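Local coordinates for protein ribulose bisphosphate carboxylase small chain (Galdieria sulphuraria, PDB 4F0H) that forms the small subunit of the hexadecameric Rubisco, the enzyme that fixes carbon dioxide onto ribulose 1,5-bisphosphate, and probably stabilises the catalytic large subunits, at residues A62-L65 / F66-A70; E17-K20 / K21-Y25. All coordinates share one frame; numbering follows the deposited sequence.

Contact 1: residues A62-L65 / F66-A70; sequences APVL and FEINA
Val64 and Ile68, one turn apart on helix 61-74, are both buried and form the closely packed side of this local i to i+4 contact. CG1 of Val64 comes within 4.3 Å of CD1 of Ile68, and the same CD1 lies 4.2 Å from CD2 of Leu65, so the tip of Ile68 meets both side chains of the preceding turn. The tighter approach is to the backbone: the first torsion of Ile68 (chi1 -66°) sets CG1 beside its own backbone N and swings that branch back to 3.2 Å from the carbonyl O of Val64. That oxygen also accepts the backbone bond from Ile68 N, 2.9 Å long with an N-H...O angle of 160°. The O atom of Leu65 is held by Asn69 N at 3.1 Å and, weakly, by ND2 of the Asn69 side chain at 3.2 Å. The amide's OD1 is engaged further along by Arg72 and Lys73.

The solvent side, made by the exposed Ala62, Pro63 and Phe66, is looser. Phe66 sends its ring away from the other two; of its side chain, CB is the part that stays near their carbonyl oxygens, 3.5 Å from Ala62 O.

Glu67 turns back toward the sheet: bent at chi2 (-61°), it brings CG to 3.4 Å from Pro63 O, touches Ile35, and bonds through OE1 to Trp51 NE1. The apolar face of Val64, Leu65 and Ile68 packs against helix 16-28 and strand 32-38: Leu65 and Ile68 on Ile19, Val64 on Ile23, and Val64 and Ile68 on Ile33 and Ile35, respectively, of the four-stranded antiparallel sheet.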
loop_
_atom_site.group_PDB
_atom_site.type_symbol
_atom_site.label_atom_id
_atom_site.label_comp_id
_atom_site.label_asym_id
_atom_site.label_seq_id
_atom_site.Cartn_x
_atom_site.Cartn_y
_atom_site.Cartn_z
ATOM N N ALA B 62 16.372 -61.786 2.804
ATOM C CA ALA B 62 15.313 -62.710 3.322
ATOM C C ALA B 62 14.278 -62.097 4.283
ATOM O O ALA B 62 13.062 -62.244 4.079
ATOM C CB ALA B 62 15.961 -63.927 3.992
ATOM N N PRO B 63 14.760 -61.449 5.359
ATOM C CA PRO B 63 13.884 -60.841 6.340
ATOM C C PRO B 63 13.017 -59.748 5.695
ATOM O O PRO B 63 11.835 -59.593 6.037
ATOM C CB PRO B 63 14.854 -60.233 7.353
ATOM C CG PRO B 63 16.070 -61.090 7.256
ATOM C CD PRO B 63 16.178 -61.419 5.791
ATOM N N VAL B 64 13.588 -59.037 4.746
ATOM C CA VAL B 64 12.854 -58.017 4.053
ATOM C C VAL B 64 11.725 -58.662 3.205
ATOM O O VAL B 64 10.571 -58.247 3.307
ATOM C CB VAL B 64 13.795 -57.236 3.169
ATOM C CG1 VAL B 64 13.030 -56.169 2.355
ATOM C CG2 VAL B 64 14.873 -56.624 4.016
ATOM N N LEU B 65 12.062 -59.670 2.390
ATOM C CA LEU B 65 11.052 -60.346 1.600
ATOM C C LEU B 65 9.980 -60.979 2.456
ATOM O O LEU B 65 8.822 -61.065 2.052
ATOM C CB LEU B 65 11.673 -61.396 0.685
ATOM C CG LEU B 65 12.411 -60.826 -0.518
ATOM C CD1 LEU B 65 13.312 -61.892 -1.134
ATOM C CD2 LEU B 65 11.417 -60.375 -1.532
ATOM N N PHE B 66 10.331 -61.364 3.666
ATOM C CA PHE B 66 9.363 -61.998 4.499
ATOM C C PHE B 66 8.326 -61.020 4.952
ATOM O O PHE B 66 7.121 -61.334 4.942
ATOM C CB PHE B 66 10.001 -62.627 5.733
ATOM C CG PHE B 66 8.987 -63.170 6.687
ATOM C CD1 PHE B 66 8.376 -64.374 6.435
ATOM C CD2 PHE B 66 8.642 -62.462 7.846
ATOM C CE1 PHE B 66 7.428 -64.883 7.300
ATOM C CE2 PHE B 66 7.684 -62.955 8.741
ATOM C CZ PHE B 66 7.066 -64.172 8.462
ATOM N N GLU B 67 8.779 -59.849 5.413
ATOM C CA GLU B 67 7.859 -58.772 5.742
ATOM C C GLU B 67 7.046 -58.299 4.573
ATOM O O GLU B 67 5.897 -57.953 4.740
ATOM C CB GLU B 67 8.590 -57.595 6.284
ATOM C CG GLU B 67 9.289 -57.862 7.525
ATOM C CD GLU B 67 8.370 -58.279 8.672
ATOM O OE1 GLU B 67 7.122 -57.998 8.698
ATOM O OE2 GLU B 67 8.928 -58.922 9.581
ATOM N N ILE B 68 7.638 -58.221 3.390
ATOM C CA ILE B 68 6.870 -57.800 2.204
ATOM C C ILE B 68 5.682 -58.755 1.987
ATOM O O ILE B 68 4.537 -58.355 1.713
ATOM C CB ILE B 68 7.746 -57.835 0.929
ATOM C CG1 ILE B 68 8.877 -56.790 1.013
ATOM C CG2 ILE B 68 6.888 -57.639 -0.333
ATOM C CD1 ILE B 68 9.692 -56.724 -0.286
ATOM N N ASN B 69 5.954 -60.028 2.157
ATOM C CA ASN B 69 4.948 -61.046 1.958
ATOM C C ASN B 69 3.933 -61.113 3.073
ATOM O O ASN B 69 2.727 -61.288 2.828
ATOM C CB ASN B 69 5.631 -62.384 1.608
ATOM C CG ASN B 69 5.976 -62.431 0.120
ATOM O OD1 ASN B 69 5.127 -62.153 -0.675
ATOM N ND2 ASN B 69 7.226 -62.660 -0.237
ATOM N N ALA B 70 4.413 -60.917 4.296
ATOM C CA ALA B 70 3.522 -60.713 5.417
ATOM C C ALA B 70 2.604 -59.473 5.159
ATOM O O ALA B 70 1.369 -59.517 5.379
ATOM C CB ALA B 70 4.361 -60.538 6.706
#

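Contact 2: residues E17-K20 / K21-Y25; sequences EQIK and KQIDY
Lys20 and Asp24, one turn apart on helix 16-28, are joined by a salt bridge in which NZ of Lys20 lies 2.8 Å from OD1 of Asp24. The ammonium meets the syn lone pair of OD1, on the side of the other carboxylate oxygen. In Lys20 the chain leaves opposite the backbone N (chi1 -176°) and turns sharply at chi2 (-91°), which carries it over to the acid and sets CE 3.4 Å from the same OD1. The backbone adds a second tie: Asp24 N donates to Lys20 O at 3.1 Å, almost straight at 174°. Lys21 N likewise bonds to Glu17 O, and Ile23 N to Ile19 O. These backbone i to i+4 bonds are the alpha-helical pattern; in the small-subunit fold this helix, together with helix 61-74, packs on an antiparallel sheet, and Ile19 and Ile23 lie side by side, with CG2 of Ile19 and CD1 of Ile23 4.2 Å apart.

The carbonyl O of Gln18 collects several donors: Gln22 N at 3.1 Å, a weak bond from Lys21 N, and a water at 2.9 Å. That water accepts from NE2 of Gln22 at 2.6 Å, so it links side chain to backbone across the turn. OE1 of Gln22 is satisfied by a polar side chain on the chain of another protein, whereas OE1 of Gln18 turns back to Thr15 N.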
loop_
_atom_site.group_PDB
_atom_site.type_symbol
_atom_site.label_atom_id
_atom_site.label_comp_id
_atom_site.label_asym_id
_atom_site.label_seq_id
_atom_site.Cartn_x
_atom_site.Cartn_y
_atom_site.Cartn_z
ATOM N N GLU B 17 11.733 -62.528 -7.508
ATOM C CA GLU B 17 13.134 -62.568 -7.901
ATOM C C GLU B 17 13.659 -61.139 -8.142
ATOM O O GLU B 17 14.696 -60.774 -7.610
ATOM C CB GLU B 17 13.386 -63.479 -9.128
ATOM C CG GLU B 17 13.093 -65.034 -8.867
ATOM C CD GLU B 17 11.580 -65.328 -8.521
ATOM O OE1 GLU B 17 11.303 -66.182 -7.631
ATOM O OE2 GLU B 17 10.661 -64.695 -9.122
ATOM N N GLN B 18 12.900 -60.357 -8.925
ATOM C CA GLN B 18 13.194 -58.961 -9.184
ATOM C C GLN B 18 13.265 -58.123 -7.905
ATOM O O GLN B 18 14.207 -57.337 -7.751
ATOM C CB GLN B 18 12.213 -58.378 -10.201
ATOM C CG GLN B 18 12.494 -58.947 -11.543
ATOM C CD GLN B 18 11.492 -58.516 -12.549
ATOM O OE1 GLN B 18 10.288 -58.676 -12.364
ATOM N NE2 GLN B 18 11.970 -57.920 -13.607
ATOM N N ILE B 19 12.358 -58.369 -6.958
ATOM C CA ILE B 19 12.306 -57.553 -5.782
ATOM C C ILE B 19 13.594 -57.822 -4.989
ATOM O O ILE B 19 14.296 -56.903 -4.523
ATOM C CB ILE B 19 11.069 -57.877 -4.974
ATOM C CG1 ILE B 19 9.857 -57.290 -5.710
ATOM C CG2 ILE B 19 11.205 -57.303 -3.571
ATOM C CD1 ILE B 19 8.601 -57.688 -5.174
ATOM N N LYS B 20 13.937 -59.094 -4.920
ATOM C CA LYS B 20 15.055 -59.521 -4.163
ATOM C C LYS B 20 16.332 -58.820 -4.684
ATOM O O LYS B 20 17.178 -58.448 -3.879
ATOM C CB LYS B 20 15.110 -61.053 -4.254
ATOM C CG LYS B 20 16.158 -61.698 -3.466
ATOM C CD LYS B 20 17.393 -61.871 -4.262
ATOM C CE LYS B 20 18.546 -62.353 -3.350
ATOM N NZ LYS B 20 19.808 -62.397 -4.156
ATOM N N LYS B 21 16.459 -58.639 -6.005
ATOM C CA LYS B 21 17.631 -58.008 -6.531
ATOM C C LYS B 21 17.630 -56.495 -6.205
ATOM O O LYS B 21 18.703 -55.944 -5.987
ATOM C CB LYS B 21 17.842 -58.251 -8.018
ATOM C CG LYS B 21 17.904 -59.747 -8.393
ATOM C CD LYS B 21 18.221 -59.958 -9.897
ATOM C CE LYS B 21 18.239 -61.493 -10.302
ATOM N NZ LYS B 21 16.980 -62.272 -10.052
ATOM N N GLN B 22 16.444 -55.851 -6.157
ATOM C CA GLN B 22 16.360 -54.484 -5.655
ATOM C C GLN B 22 16.726 -54.372 -4.161
ATOM O O GLN B 22 17.373 -53.412 -3.780
ATOM C CB GLN B 22 15.019 -53.815 -5.965
ATOM C CG GLN B 22 14.595 -53.795 -7.431
ATOM C CD GLN B 22 15.595 -53.105 -8.291
ATOM O OE1 GLN B 22 16.122 -52.027 -7.946
ATOM N NE2 GLN B 22 15.935 -53.754 -9.402
ATOM N N ILE B 23 16.356 -55.327 -3.329
ATOM C CA ILE B 23 16.833 -55.297 -1.931
ATOM C C ILE B 23 18.382 -55.376 -1.874
ATOM O O ILE B 23 19.029 -54.600 -1.165
ATOM C CB ILE B 23 16.250 -56.453 -1.100
ATOM C CG1 ILE B 23 14.728 -56.554 -1.206
ATOM C CG2 ILE B 23 16.557 -56.294 0.352
ATOM C CD1 ILE B 23 14.105 -55.238 -1.400
ATOM N N ASP B 24 18.977 -56.314 -2.628
ATOM C CA ASP B 24 20.437 -56.354 -2.764
ATOM C C ASP B 24 21.037 -54.952 -3.067
ATOM O O ASP B 24 22.000 -54.506 -2.453
ATOM C CB ASP B 24 20.808 -57.347 -3.861
ATOM C CG ASP B 24 20.708 -58.817 -3.393
ATOM O OD1 ASP B 24 20.460 -59.708 -4.223
ATOM O OD2 ASP B 24 20.878 -59.094 -2.180
ATOM N N TYR B 25 20.446 -54.232 -4.013
ATOM C CA TYR B 25 21.003 -52.954 -4.363
ATOM C C TYR B 25 20.914 -52.011 -3.126
ATOM O O TYR B 25 21.892 -51.352 -2.715
ATOM C CB TYR B 25 20.246 -52.397 -5.607
ATOM C CG TYR B 25 20.415 -50.895 -5.793
ATOM C CD1 TYR B 25 21.528 -50.358 -6.441
ATOM C CD2 TYR B 25 19.411 -50.011 -5.314
ATOM C CE1 TYR B 25 21.677 -48.952 -6.578
ATOM C CE2 TYR B 25 19.534 -48.619 -5.439
ATOM C CZ TYR B 25 20.673 -48.099 -6.060
ATOM O OH TYR B 25 20.744 -46.714 -6.155
HETATM O O HOH W 1 15.133 -56.128 -10.167
#

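Contact 2 comes first along the chain, in helix 16-28, and contact 1 follows in helix 61-74; strand 32-38 is among the elements between them. Their centres are about 12 Å apart, on the same side of the chain's centre, and the two helices touch directly. CG2 of Ile19 lies 3.7 Å from CD1 of Ile68, CD1 of Leu65 3.7 Å from CG of Lys20, and CG1 of Val64 4.0 Å from CG1 of Ile23. The two helical segments thus share one largely apolar layer packed on the four-stranded sheet, an alpha+beta core. They differ in surroundings: contact 2 reaches another protein chain of the 16-chain assembly, and contact 1 does not.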